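PDB 3III: CocE/NonD family hydrolase from Staphylococcus aureus subsp. aureus COL, which probably hydrolyses ester or amide bonds as an alpha/beta-hydrolase related to cocaine esterase and X-Pro dipeptidyl-peptidases, its natural substrate not being established. Local coordinates for residues A[361-366]-A[373-378]; A[379-384]-A[541-546]; A[412-417]-A[487-492]; A[423-428]-A[492-497]. All coordinates share one frame; numbering follows the deposited sequence.

In the fold
All four contacts lie in the C-terminal beta-sandwich domain of the hydrolase, far from the centre of the chain in contacts 1 to 3. Contacts 1, 2 and 3 involve the same antiparallel sheet: contact 1 covers its 358-365 hairpin with a loop, and contacts 2 and 3 bond strands 380-385 and 490-503 to strands 541-546 and 408-417, which are themselves neighbours. These three are partly buried, mixing backbone bonds or water with aromatic faces. Contact 4 is fully buried, joins this sheet to the facing one through aliphatic carbons alone, and shares Val-492 with contact 3. Contacts 1 and 2 meet where Ala-366 N approaches Thr-546 OG1.

Contact 1: residues A[361-366]-A[373-378]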
loop_
_atom_site.group_PDB
_atom_site.type_symbol
_atom_site.label_atom_id
_atom_site.label_comp_id
_atom_site.label_asym_id
_atom_site.label_seq_id
_atom_site.Cartn_x
_atom_site.Cartn_y
_atom_site.Cartn_z
ATOM N N PRO A 361 -20.053 -1.480 -18.810
ATOM C CA PRO A 361 -19.261 -2.462 -19.537
ATOM C C PRO A 361 -18.813 -1.935 -20.870
ATOM O O PRO A 361 -19.581 -1.251 -21.556
ATOM C CB PRO A 361 -20.263 -3.620 -19.750
ATOM C CG PRO A 361 -21.612 -3.014 -19.653
ATOM C CD PRO A 361 -21.500 -1.741 -18.883
ATOM N N LEU A 362 -17.588 -2.248 -21.240
ATOM C CA LEU A 362 -17.109 -2.132 -22.616
ATOM C C LEU A 362 -16.707 -3.549 -23.117
ATOM O O LEU A 362 -15.816 -4.198 -22.540
ATOM C CB LEU A 362 -15.926 -1.187 -22.681
ATOM C CG LEU A 362 -16.223 0.306 -22.447
ATOM C CD1 LEU A 362 -14.844 1.069 -22.327
ATOM C CD2 LEU A 362 -17.089 0.850 -23.574
ATOM N N TYR A 363 -17.373 -4.021 -24.167
ATOM C CA TYR A 363 -17.189 -5.389 -24.666
ATOM C C TYR A 363 -16.002 -5.504 -25.620
ATOM O O TYR A 363 -15.816 -4.662 -26.487
ATOM C CB TYR A 363 -18.462 -5.876 -25.339
ATOM C CG TYR A 363 -19.652 -5.847 -24.403
ATOM C CD1 TYR A 363 -19.887 -6.879 -23.519
ATOM C CD2 TYR A 363 -20.500 -4.753 -24.361
ATOM C CE1 TYR A 363 -20.974 -6.841 -22.631
ATOM C CE2 TYR A 363 -21.557 -4.700 -23.487
ATOM C CZ TYR A 363 -21.795 -5.734 -22.631
ATOM O OH TYR A 363 -22.860 -5.684 -21.778
ATOM N N LEU A 364 -15.170 -6.524 -25.396
ATOM C CA LEU A 364 -13.960 -6.745 -26.196
ATOM C C LEU A 364 -14.334 -7.425 -27.496
ATOM O O LEU A 364 -15.203 -8.293 -27.499
ATOM C CB LEU A 364 -13.011 -7.705 -25.487
ATOM C CG LEU A 364 -12.069 -7.140 -24.455
ATOM C CD1 LEU A 364 -12.836 -6.525 -23.304
ATOM C CD2 LEU A 364 -11.136 -8.249 -24.023
ATOM N N ASN A 365 -13.646 -7.056 -28.580
ATOM C CA ASN A 365 -13.784 -7.727 -29.873
ATOM C C ASN A 365 -12.366 -8.167 -30.293
ATOM O O ASN A 365 -11.528 -7.317 -30.612
ATOM C CB ASN A 365 -14.381 -6.763 -30.918
ATOM C CG ASN A 365 -14.606 -7.431 -32.264
ATOM O OD1 ASN A 365 -14.146 -8.538 -32.461
ATOM N ND2 ASN A 365 -15.396 -6.815 -33.137
ATOM N N ALA A 366 -12.112 -9.484 -30.329
ATOM C CA ALA A 366 -10.785 -10.068 -30.680
ATOM C C ALA A 366 -10.335 -9.822 -32.144
ATOM O O ALA A 366 -9.119 -9.840 -32.435
ATOM C CB ALA A 366 -10.767 -11.631 -30.394
ATOM N N HIS A 373 -19.253 -0.188 -26.825
ATOM C CA HIS A 373 -20.525 -0.001 -26.115
ATOM C C HIS A 373 -21.448 -1.182 -26.184
ATOM O O HIS A 373 -22.038 -1.489 -25.198
ATOM C CB HIS A 373 -21.333 1.162 -26.673
ATOM C CG HIS A 373 -20.738 2.478 -26.368
ATOM N ND1 HIS A 373 -20.598 2.939 -25.076
ATOM C CD2 HIS A 373 -20.214 3.435 -27.178
ATOM C CE1 HIS A 373 -20.019 4.131 -25.101
ATOM N NE2 HIS A 373 -19.775 4.456 -26.364
ATOM N N ALA A 374 -21.591 -1.779 -27.368
ATOM C CA ALA A 374 -22.558 -2.837 -27.626
ATOM C C ALA A 374 -21.876 -4.176 -27.510
ATOM O O ALA A 374 -20.672 -4.263 -27.745
ATOM C CB ALA A 374 -23.139 -2.682 -29.047
ATOM N N LYS A 375 -22.650 -5.225 -27.207
ATOM C CA LYS A 375 -22.133 -6.594 -27.172
ATOM C C LYS A 375 -21.698 -7.031 -28.550
ATOM O O LYS A 375 -22.230 -6.571 -29.539
ATOM C CB LYS A 375 -23.205 -7.573 -26.645
ATOM C CG LYS A 375 -23.736 -7.199 -25.245
ATOM C CD LYS A 375 -24.377 -8.359 -24.479
ATOM C CE LYS A 375 -23.280 -9.374 -23.976
ATOM N NZ LYS A 375 -23.796 -10.522 -23.175
ATOM N N ILE A 376 -20.752 -7.954 -28.622
ATOM C CA ILE A 376 -20.287 -8.454 -29.900
ATOM C C ILE A 376 -21.021 -9.767 -30.151
ATOM O O ILE A 376 -20.997 -10.650 -29.335
ATOM C CB ILE A 376 -18.757 -8.642 -29.923
ATOM C CG1 ILE A 376 -18.041 -7.327 -29.531
ATOM C CG2 ILE A 376 -18.329 -9.125 -31.282
ATOM C CD1 ILE A 376 -18.138 -6.204 -30.541
ATOM N N SER A 377 -21.701 -9.877 -31.273
ATOM C CA SER A 377 -22.682 -10.935 -31.453
ATOM C C SER A 377 -22.120 -12.316 -31.765
ATOM O O SER A 377 -22.769 -13.323 -31.438
ATOM C CB SER A 377 -23.591 -10.549 -32.583
ATOM O OG SER A 377 -22.782 -10.401 -33.724
ATOM N N SER A 378 -20.974 -12.388 -32.441
ATOM C CA SER A 378 -20.404 -13.685 -32.815
ATOM C C SER A 378 -18.969 -13.993 -32.261
ATOM O O SER A 378 -18.059 -13.126 -32.185
ATOM C CB SER A 378 -20.523 -13.885 -34.319
ATOM O OG SER A 378 -19.549 -13.165 -35.011
HETATM O O HOH W 1 -21.770 -0.468 -22.613
#
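A chi1 of -58° sets CG of Tyr-363 anti to its carbonyl carbon, and the ring then meets Lys-375, whose CG takes the same setting, in the chain leaving the beta hairpin of strands 358-365 and 370-372. Lys-375 CG sits over one face of the phenol, 3.8 Å from the ring centroid, in a CH-pi contact. The lysine chain then bends at chi3 (73°), bringing CE within 3.7 Å of Tyr-363 CE1. A long aliphatic stem suits this partly exposed place, since it covers an aromatic face while its charged end can reach solvent. His-373 O lies at the edge of the same ring, in its plane. Further along, Ile-376 crosses Asn-365 at about a right angle, its CD1 3.8 Å from Asn-365 CB; the amide OD1 is turned instead to Glu-367 N. No direct hydrogen bond joins the segments, but one water donates to both backbones, lying 2.6 Å from Pro-361 O and 2.8 Å from His-373 O.

Contact 2: residues A[379-384]-A[541-546]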
loop_
_atom_site.group_PDB
_atom_site.type_symbol
_atom_site.label_atom_id
_atom_site.label_comp_id
_atom_site.label_asym_id
_atom_site.label_seq_id
_atom_site.Cartn_x
_atom_site.Cartn_y
_atom_site.Cartn_z
ATOM N N ALA A 379 -18.835 -15.243 -31.821
ATOM C CA ALA A 379 -17.683 -15.727 -31.073
ATOM C C ALA A 379 -16.488 -15.791 -32.013
ATOM O O ALA A 379 -16.592 -16.343 -33.100
ATOM C CB ALA A 379 -17.975 -17.092 -30.466
ATOM N N HIS A 380 -15.410 -15.114 -31.608
ATOM C CA HIS A 380 -14.105 -15.160 -32.271
ATOM C C HIS A 380 -13.014 -15.301 -31.259
ATOM O O HIS A 380 -13.241 -15.098 -30.097
ATOM C CB HIS A 380 -13.847 -13.914 -33.098
ATOM C CG HIS A 380 -14.714 -13.881 -34.295
ATOM N ND1 HIS A 380 -16.008 -13.400 -34.243
ATOM C CD2 HIS A 380 -14.552 -14.418 -35.532
ATOM C CE1 HIS A 380 -16.564 -13.557 -35.438
ATOM N NE2 HIS A 380 -15.697 -14.165 -36.232
ATOM N N VAL A 381 -11.834 -15.683 -31.728
ATOM C CA VAL A 381 -10.735 -15.972 -30.834
ATOM C C VAL A 381 -9.474 -15.236 -31.238
ATOM O O VAL A 381 -9.151 -15.167 -32.394
ATOM C CB VAL A 381 -10.510 -17.465 -30.727
ATOM C CG1 VAL A 381 -10.080 -18.067 -32.068
ATOM C CG2 VAL A 381 -9.520 -17.765 -29.591
ATOM N N ALA A 382 -8.778 -14.666 -30.263
ATOM C CA ALA A 382 -7.463 -14.071 -30.495
ATOM C C ALA A 382 -6.438 -14.833 -29.672
ATOM O O ALA A 382 -6.784 -15.631 -28.774
ATOM C CB ALA A 382 -7.450 -12.634 -30.105
ATOM N N GLN A 383 -5.171 -14.552 -29.951
ATOM C CA GLN A 383 -4.109 -15.461 -29.573
ATOM C C GLN A 383 -2.825 -14.678 -29.355
ATOM O O GLN A 383 -2.577 -13.711 -30.072
ATOM C CB GLN A 383 -3.957 -16.414 -30.711
ATOM C CG GLN A 383 -3.252 -17.648 -30.404
ATOM C CD GLN A 383 -3.190 -18.564 -31.603
ATOM O OE1 GLN A 383 -3.958 -19.510 -31.691
ATOM N NE2 GLN A 383 -2.287 -18.289 -32.532
ATOM N N TYR A 384 -2.019 -15.049 -28.367
ATOM C CA TYR A 384 -0.684 -14.481 -28.294
ATOM C C TYR A 384 0.211 -15.568 -27.742
ATOM O O TYR A 384 -0.271 -16.491 -27.071
ATOM C CB TYR A 384 -0.648 -13.211 -27.434
ATOM C CG TYR A 384 -1.153 -13.417 -26.014
ATOM C CD1 TYR A 384 -0.332 -13.911 -25.035
ATOM C CD2 TYR A 384 -2.459 -13.100 -25.666
ATOM C CE1 TYR A 384 -0.801 -14.137 -23.754
ATOM C CE2 TYR A 384 -2.929 -13.300 -24.385
ATOM C CZ TYR A 384 -2.094 -13.822 -23.435
ATOM O OH TYR A 384 -2.568 -14.068 -22.176
HETATM N N MSE A 541 0.671 -20.926 -26.684
HETATM C CA MSE A 541 -0.309 -19.914 -27.035
HETATM C C MSE A 541 -1.379 -19.802 -25.980
HETATM O O MSE A 541 -1.811 -20.790 -25.427
HETATM C CB MSE A 541 -0.976 -20.234 -28.363
HETATM C CG MSE A 541 0.000 -20.277 -29.533
HETATM SE SE MSE A 541 0.699 -18.475 -29.944
HETATM C CE MSE A 541 2.448 -19.166 -30.653
ATOM N N HIS A 542 -1.744 -18.570 -25.682
ATOM C CA HIS A 542 -2.935 -18.277 -24.923
ATOM C C HIS A 542 -4.002 -17.843 -25.910
ATOM O O HIS A 542 -3.735 -17.010 -26.770
ATOM C CB HIS A 542 -2.715 -17.168 -23.911
ATOM C CG HIS A 542 -1.937 -17.584 -22.696
ATOM N ND1 HIS A 542 -1.750 -16.747 -21.617
ATOM C CD2 HIS A 542 -1.325 -18.752 -22.385
ATOM C CE1 HIS A 542 -1.064 -17.394 -20.684
ATOM N NE2 HIS A 542 -0.811 -18.617 -21.120
HETATM N N MSE A 543 -5.206 -18.381 -25.726
HETATM C CA MSE A 543 -6.402 -17.999 -26.485
HETATM C C MSE A 543 -7.309 -17.109 -25.677
HETATM O O MSE A 543 -7.533 -17.396 -24.521
HETATM C CB MSE A 543 -7.223 -19.236 -26.767
HETATM C CG MSE A 543 -6.388 -20.313 -27.314
HETATM SE SE MSE A 543 -6.244 -19.945 -29.154
HETATM C CE MSE A 543 -7.720 -21.123 -29.726
ATOM N N ILE A 544 -7.875 -16.083 -26.311
ATOM C CA ILE A 544 -8.835 -15.167 -25.665
ATOM C C ILE A 544 -10.102 -15.065 -26.556
ATOM O O ILE A 544 -10.033 -14.710 -27.726
ATOM C CB ILE A 544 -8.236 -13.731 -25.482
ATOM C CG1 ILE A 544 -6.936 -13.752 -24.679
ATOM C CG2 ILE A 544 -9.218 -12.792 -24.780
ATOM C CD1 ILE A 544 -7.040 -14.433 -23.365
ATOM N N TYR A 545 -11.247 -15.433 -26.003
ATOM C CA TYR A 545 -12.471 -15.527 -26.773
ATOM C C TYR A 545 -13.372 -14.336 -26.495
ATOM O O TYR A 545 -13.535 -13.922 -25.358
ATOM C CB TYR A 545 -13.205 -16.820 -26.423
ATOM C CG TYR A 545 -12.412 -18.046 -26.685
ATOM C CD1 TYR A 545 -12.602 -18.788 -27.839
ATOM C CD2 TYR A 545 -11.490 -18.487 -25.770
ATOM C CE1 TYR A 545 -11.870 -19.946 -28.097
ATOM C CE2 TYR A 545 -10.748 -19.635 -26.007
ATOM C CZ TYR A 545 -10.942 -20.346 -27.151
ATOM O OH TYR A 545 -10.208 -21.483 -27.340
ATOM N N THR A 546 -13.940 -13.777 -27.554
ATOM C CA THR A 546 -14.852 -12.656 -27.426
ATOM C C THR A 546 -16.063 -12.888 -28.308
ATOM O O THR A 546 -15.982 -13.611 -29.336
ATOM C CB THR A 546 -14.175 -11.382 -27.871
ATOM O OG1 THR A 546 -13.859 -11.469 -29.267
ATOM C CG2 THR A 546 -12.893 -11.115 -27.032
HETATM O O HOH W 2 -15.749 -11.575 -31.341
#
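The ring of Tyr-384 leans over the neighbouring strand and rests on His-542; its CG stands between the backbone N and the carbonyl carbon (chi1 57°). The bump that fills its face is the CB methylene of His-542, 3.8 Å from the ring centroid and offset toward the rim. The phenol OH then arrives in the plane of the imidazole, 2.9 Å from His-542 ND1, in a hydrogen bond that either group could donate. Ile-544 CG1 fills in beside Tyr-384 CE2, 4.0 Å away. Ala-382, next on this face, is small enough for Ala-366 of the 358-365 hairpin to settle against its methyl. The strands form an antiparallel pair at the margin of a beta-sandwich sheet, their N-to-C directions 152° apart, with six backbone bonds in the pairs His-380 with Thr-546, Ala-382 with Ile-544 and Tyr-384 with His-542. On the other face, Val-381 and Tyr-545 lie side by side. Val-381 CG2 presses onto the tyrosine ring, 3.7 Å from its centroid, while the tyrosine OH is held by Ser-416. The chain of Gln-383 is extended beyond CG, and its NE2 lies 4.0 Å from SE of Met-541, a selenomethionine whose bend at chi2 carries that atom back to 3.6 Å from Tyr-384 O.

Contact 3: residues A[412-417]-A[487-492]; sequences KLWVST and DEIVPV
Trp-414 lays its indole across Pro-491 of the neighbouring antiparallel strand. With CG anti to the carbonyl carbon (chi1 -63°) and the ring turned by a chi2 of 79°, Pro-491 CB stands 3.6 Å from the centroid of the six-membered ring, only 5° off its normal. Proline suits this non-hydrogen-bonded pair, where strand 412-417 needs no N-H from it, and its puckered ring offers the indole CB, CG and CD as an apolar surface; CD comes 3.5 Å from Trp-414 CZ3. Asp-551 binds Trp-414 NE1 and also forms a salt bridge with Lys-412, whose CG, anti to the backbone N, lies 3.4 Å from Val-492 O while the rest of the chain runs out extended. On the opposite face, Val-415, Val-490 and Val-492 all hold CG2 in the crowded position between backbone N and carbonyl carbon. Val-415 CG2 thereby meets Val-490 CG2 at 3.8 Å, and Val-492 CG2 reaches Leu-413 CB at the same distance. Four backbone bonds join Leu-413 to Val-492 and Val-415 to Val-490, and Asp-487 N adds one to Thr-417 O. Strand 408-417 is bonded on its other side to strand 541-546, and Val-415 and Val-492 face Leu-425 on strand 424-432 of the second sheet.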
loop_
_atom_site.group_PDB
_atom_site.type_symbol
_atom_site.label_atom_id
_atom_site.label_comp_id
_atom_site.label_asym_id
_atom_site.label_seq_id
_atom_site.Cartn_x
_atom_site.Cartn_y
_atom_site.Cartn_z
ATOM N N LYS A 412 -13.272 -9.166 -17.531
ATOM C CA LYS A 412 -13.811 -10.498 -17.724
ATOM C C LYS A 412 -13.311 -11.038 -19.051
ATOM O O LYS A 412 -13.520 -10.426 -20.111
ATOM C CB LYS A 412 -15.333 -10.553 -17.660
ATOM C CG LYS A 412 -15.791 -12.046 -17.654
ATOM C CD LYS A 412 -17.295 -12.179 -17.825
ATOM C CE LYS A 412 -17.767 -13.575 -17.663
ATOM N NZ LYS A 412 -19.251 -13.581 -17.811
ATOM N N LEU A 413 -12.638 -12.178 -18.994
ATOM C CA LEU A 413 -12.183 -12.866 -20.194
ATOM C C LEU A 413 -12.641 -14.304 -20.256
ATOM O O LEU A 413 -12.753 -14.971 -19.224
ATOM C CB LEU A 413 -10.648 -12.838 -20.325
ATOM C CG LEU A 413 -9.929 -11.495 -20.228
ATOM C CD1 LEU A 413 -8.410 -11.718 -20.020
ATOM C CD2 LEU A 413 -10.246 -10.572 -21.446
ATOM N N TRP A 414 -12.865 -14.791 -21.471
ATOM C CA TRP A 414 -12.948 -16.192 -21.715
ATOM C C TRP A 414 -11.646 -16.699 -22.358
ATOM O O TRP A 414 -11.189 -16.170 -23.366
ATOM C CB TRP A 414 -14.168 -16.522 -22.578
ATOM C CG TRP A 414 -15.472 -16.189 -21.916
ATOM C CD1 TRP A 414 -16.057 -14.958 -21.814
ATOM C CD2 TRP A 414 -16.386 -17.115 -21.334
ATOM N NE1 TRP A 414 -17.268 -15.070 -21.176
ATOM C CE2 TRP A 414 -17.473 -16.369 -20.831
ATOM C CE3 TRP A 414 -16.343 -18.486 -21.097
ATOM C CZ2 TRP A 414 -18.552 -16.959 -20.195
ATOM C CZ3 TRP A 414 -17.416 -19.093 -20.442
ATOM C CH2 TRP A 414 -18.505 -18.320 -19.989
ATOM N N VAL A 415 -11.040 -17.727 -21.756
ATOM C CA VAL A 415 -9.677 -18.088 -22.086
ATOM C C VAL A 415 -9.514 -19.622 -22.148
ATOM O O VAL A 415 -10.282 -20.388 -21.506
ATOM C CB VAL A 415 -8.689 -17.506 -21.048
ATOM C CG1 VAL A 415 -8.731 -15.948 -20.935
ATOM C CG2 VAL A 415 -8.871 -18.190 -19.669
ATOM N N SER A 416 -8.531 -20.076 -22.941
ATOM C CA SER A 416 -8.098 -21.449 -22.973
ATOM C C SER A 416 -6.634 -21.528 -23.375
ATOM O O SER A 416 -6.092 -20.589 -23.889
ATOM C CB SER A 416 -8.886 -22.278 -23.981
ATOM O OG SER A 416 -8.497 -21.943 -25.305
ATOM N N THR A 417 -6.032 -22.701 -23.189
ATOM C CA THR A 417 -4.629 -22.941 -23.507
ATOM C C THR A 417 -4.514 -24.427 -23.928
ATOM O O THR A 417 -5.313 -25.279 -23.548
ATOM C CB THR A 417 -3.666 -22.617 -22.313
ATOM O OG1 THR A 417 -2.305 -22.844 -22.701
ATOM C CG2 THR A 417 -3.974 -23.496 -21.070
ATOM N N ASP A 487 -7.728 -26.989 -24.468
ATOM C CA ASP A 487 -8.835 -26.254 -25.076
ATOM C C ASP A 487 -10.100 -26.104 -24.207
ATOM O O ASP A 487 -11.148 -25.696 -24.721
ATOM C CB ASP A 487 -9.147 -26.847 -26.450
ATOM C CG ASP A 487 -7.978 -26.678 -27.411
ATOM O OD1 ASP A 487 -7.257 -25.655 -27.303
ATOM O OD2 ASP A 487 -7.733 -27.575 -28.233
ATOM N N GLU A 488 -9.997 -26.404 -22.903
ATOM C CA GLU A 488 -11.042 -26.024 -21.969
ATOM C C GLU A 488 -11.099 -24.502 -21.922
ATOM O O GLU A 488 -10.149 -23.871 -21.496
ATOM C CB GLU A 488 -10.743 -26.558 -20.591
ATOM C CG GLU A 488 -11.867 -26.453 -19.610
ATOM C CD GLU A 488 -11.436 -26.955 -18.258
ATOM O OE1 GLU A 488 -10.376 -27.618 -18.131
ATOM O OE2 GLU A 488 -12.171 -26.687 -17.310
ATOM N N ILE A 489 -12.216 -23.950 -22.387
ATOM C CA ILE A 489 -12.486 -22.539 -22.351
ATOM C C ILE A 489 -13.191 -22.140 -21.046
ATOM O O ILE A 489 -14.305 -22.631 -20.763
ATOM C CB ILE A 489 -13.407 -22.152 -23.528
ATOM C CG1 ILE A 489 -12.725 -22.497 -24.855
ATOM C CG2 ILE A 489 -13.758 -20.699 -23.499
ATOM C CD1 ILE A 489 -13.672 -22.406 -26.078
ATOM N N VAL A 490 -12.572 -21.246 -20.261
ATOM C CA VAL A 490 -13.135 -20.878 -18.938
ATOM C C VAL A 490 -13.287 -19.358 -18.787
ATOM O O VAL A 490 -12.527 -18.572 -19.447
ATOM C CB VAL A 490 -12.297 -21.471 -17.807
ATOM C CG1 VAL A 490 -12.183 -23.033 -17.955
ATOM C CG2 VAL A 490 -10.933 -20.827 -17.779
ATOM N N PRO A 491 -14.293 -18.913 -17.993
ATOM C CA PRO A 491 -14.468 -17.490 -17.716
ATOM C C PRO A 491 -13.632 -17.085 -16.527
ATOM O O PRO A 491 -13.612 -17.834 -15.540
ATOM C CB PRO A 491 -15.958 -17.385 -17.352
ATOM C CG PRO A 491 -16.270 -18.733 -16.804
ATOM C CD PRO A 491 -15.465 -19.692 -17.547
ATOM N N VAL A 492 -12.944 -15.946 -16.635
ATOM C CA VAL A 492 -12.119 -15.384 -15.578
ATOM C C VAL A 492 -12.465 -13.931 -15.421
ATOM O O VAL A 492 -12.883 -13.265 -16.385
ATOM C CB VAL A 492 -10.616 -15.543 -15.838
ATOM C CG1 VAL A 492 -10.258 -17.093 -16.017
ATOM C CG2 VAL A 492 -10.184 -14.691 -17.024
HETATM O O HOH W 3 -6.607 -23.595 -26.175
HETATM O O HOH W 4 -7.531 -24.493 -21.452
#

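Contact 4: residues A[423-428]-A[492-497]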
loop_
_atom_site.group_PDB
_atom_site.type_symbol
_atom_site.label_atom_id
_atom_site.label_comp_id
_atom_site.label_asym_id
_atom_site.label_seq_id
_atom_site.Cartn_x
_atom_site.Cartn_y
_atom_site.Cartn_z
HETATM N N MSE A 423 -2.614 -20.998 -16.734
HETATM C CA MSE A 423 -2.231 -19.783 -17.404
HETATM C C MSE A 423 -1.984 -18.680 -16.370
HETATM O O MSE A 423 -2.740 -18.540 -15.430
HETATM C CB MSE A 423 -3.353 -19.317 -18.341
HETATM C CG MSE A 423 -3.757 -20.365 -19.329
HETATM SE SE MSE A 423 -5.462 -19.866 -20.204
HETATM C CE MSE A 423 -4.787 -18.406 -21.437
ATOM N N ASP A 424 -0.918 -17.928 -16.567
ATOM C CA ASP A 424 -0.700 -16.713 -15.839
ATOM C C ASP A 424 -1.047 -15.541 -16.746
ATOM O O ASP A 424 -0.371 -15.325 -17.750
ATOM C CB ASP A 424 0.762 -16.627 -15.352
ATOM C CG ASP A 424 1.038 -17.575 -14.171
ATOM O OD1 ASP A 424 0.083 -17.829 -13.418
ATOM O OD2 ASP A 424 2.202 -17.996 -13.955
ATOM N N LEU A 425 -2.069 -14.758 -16.338
ATOM C CA LEU A 425 -2.557 -13.637 -17.131
ATOM C C LEU A 425 -2.175 -12.315 -16.428
ATOM O O LEU A 425 -2.364 -12.149 -15.208
ATOM C CB LEU A 425 -4.064 -13.698 -17.302
ATOM C CG LEU A 425 -4.733 -14.927 -17.948
ATOM C CD1 LEU A 425 -6.287 -14.853 -17.862
ATOM C CD2 LEU A 425 -4.311 -15.026 -19.363
ATOM N N PHE A 426 -1.614 -11.423 -17.226
ATOM C CA PHE A 426 -1.148 -10.127 -16.806
ATOM C C PHE A 426 -2.013 -9.128 -17.544
ATOM O O PHE A 426 -2.055 -9.115 -18.767
ATOM C CB PHE A 426 0.313 -9.944 -17.205
ATOM C CG PHE A 426 1.287 -10.855 -16.446
ATOM C CD1 PHE A 426 2.099 -10.351 -15.478
ATOM C CD2 PHE A 426 1.377 -12.215 -16.730
ATOM C CE1 PHE A 426 2.990 -11.166 -14.730
ATOM C CE2 PHE A 426 2.292 -13.037 -16.022
ATOM C CZ PHE A 426 3.110 -12.530 -15.046
ATOM N N ALA A 427 -2.772 -8.355 -16.795
ATOM C CA ALA A 427 -3.639 -7.316 -17.356
ATOM C C ALA A 427 -3.129 -5.949 -17.038
ATOM O O ALA A 427 -2.520 -5.686 -15.974
ATOM C CB ALA A 427 -5.029 -7.466 -16.866
ATOM N N GLY A 428 -3.384 -5.035 -17.976
ATOM C CA GLY A 428 -3.112 -3.664 -17.774
ATOM C C GLY A 428 -4.068 -2.715 -18.455
ATOM O O GLY A 428 -4.662 -3.039 -19.497
ATOM N N VAL A 492 -12.944 -15.946 -16.635
ATOM C CA VAL A 492 -12.119 -15.384 -15.578
ATOM C C VAL A 492 -12.465 -13.931 -15.421
ATOM O O VAL A 492 -12.883 -13.265 -16.385
ATOM C CB VAL A 492 -10.616 -15.543 -15.838
ATOM C CG1 VAL A 492 -10.258 -17.093 -16.017
ATOM C CG2 VAL A 492 -10.184 -14.691 -17.024
ATOM N N GLU A 493 -12.316 -13.449 -14.213
ATOM C CA GLU A 493 -12.469 -12.021 -13.918
ATOM C C GLU A 493 -11.250 -11.568 -13.178
ATOM O O GLU A 493 -10.909 -12.129 -12.121
ATOM C CB GLU A 493 -13.703 -11.776 -13.072
ATOM C CG GLU A 493 -14.941 -12.156 -13.826
ATOM C CD GLU A 493 -16.210 -11.963 -13.057
ATOM O OE1 GLU A 493 -16.305 -11.050 -12.220
ATOM O OE2 GLU A 493 -17.157 -12.731 -13.338
ATOM N N ILE A 494 -10.573 -10.596 -13.777
ATOM C CA ILE A 494 -9.306 -10.093 -13.305
ATOM C C ILE A 494 -9.515 -8.777 -12.586
ATOM O O ILE A 494 -10.122 -7.827 -13.145
ATOM C CB ILE A 494 -8.312 -9.919 -14.449
ATOM C CG1 ILE A 494 -8.103 -11.263 -15.162
ATOM C CG2 ILE A 494 -6.937 -9.447 -13.952
ATOM C CD1 ILE A 494 -7.105 -11.173 -16.368
ATOM N N GLU A 495 -9.038 -8.733 -11.340
ATOM C CA GLU A 495 -9.058 -7.489 -10.492
ATOM C C GLU A 495 -8.005 -6.445 -10.966
ATOM O O GLU A 495 -6.824 -6.559 -10.650
ATOM C CB GLU A 495 -8.807 -7.876 -9.011
ATOM C CG GLU A 495 -8.834 -6.725 -7.981
ATOM C CD GLU A 495 -8.492 -7.198 -6.569
ATOM O OE1 GLU A 495 -7.974 -8.317 -6.423
ATOM O OE2 GLU A 495 -8.784 -6.474 -5.576
ATOM N N LEU A 496 -8.443 -5.459 -11.720
ATOM C CA LEU A 496 -7.625 -4.242 -11.905
ATOM C C LEU A 496 -7.709 -3.422 -10.589
ATOM O O LEU A 496 -8.779 -3.166 -10.086
ATOM C CB LEU A 496 -8.051 -3.409 -13.130
ATOM C CG LEU A 496 -7.791 -3.952 -14.519
ATOM C CD1 LEU A 496 -6.347 -4.336 -14.706
ATOM C CD2 LEU A 496 -8.734 -5.114 -14.791
ATOM N N LEU A 497 -6.553 -3.085 -10.031
ATOM C CA LEU A 497 -6.477 -2.449 -8.744
ATOM C C LEU A 497 -6.954 -1.015 -8.882
ATOM O O LEU A 497 -6.950 -0.451 -10.004
ATOM C CB LEU A 497 -5.051 -2.525 -8.243
ATOM C CG LEU A 497 -4.651 -3.974 -7.864
ATOM C CD1 LEU A 497 -3.183 -3.915 -7.436
ATOM C CD2 LEU A 497 -5.530 -4.599 -6.760
#
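Strand 424-428, carrying Leu-425 and Ala-427, passes strand 492-497 with its Val-492, Ile-494 and Leu-496 at an axis separation of 8.1 Å and a crossing angle of -44°. This is face-to-face packing of the two sheets of the beta sandwich, without any hydrogen bond between the segments. Leu-425 CD1 touches two partners, 4.0 Å from Val-492 CG2 and 4.1 Å from Ile-494 CD1; the leucine and isoleucine cross at about a right angle. Ile-494 can serve two neighbours because it is branched: CG1, with a chi2 of 179°, carries CD1 out to Leu-425, while CG2 lies 4.0 Å from Ala-427 CB. The small alanine suits the close approach of the strands, and branched aliphatic chains suit the buried interior. Leu-457 on strand 447-458 also packs on Val-492 and Ile-494. Beyond the core, Glu-495 forms a salt bridge to Arg-276 on helix 275-284. At the far end Leu-496 brings CD1 to 4.0 Å from Ala-427 CB.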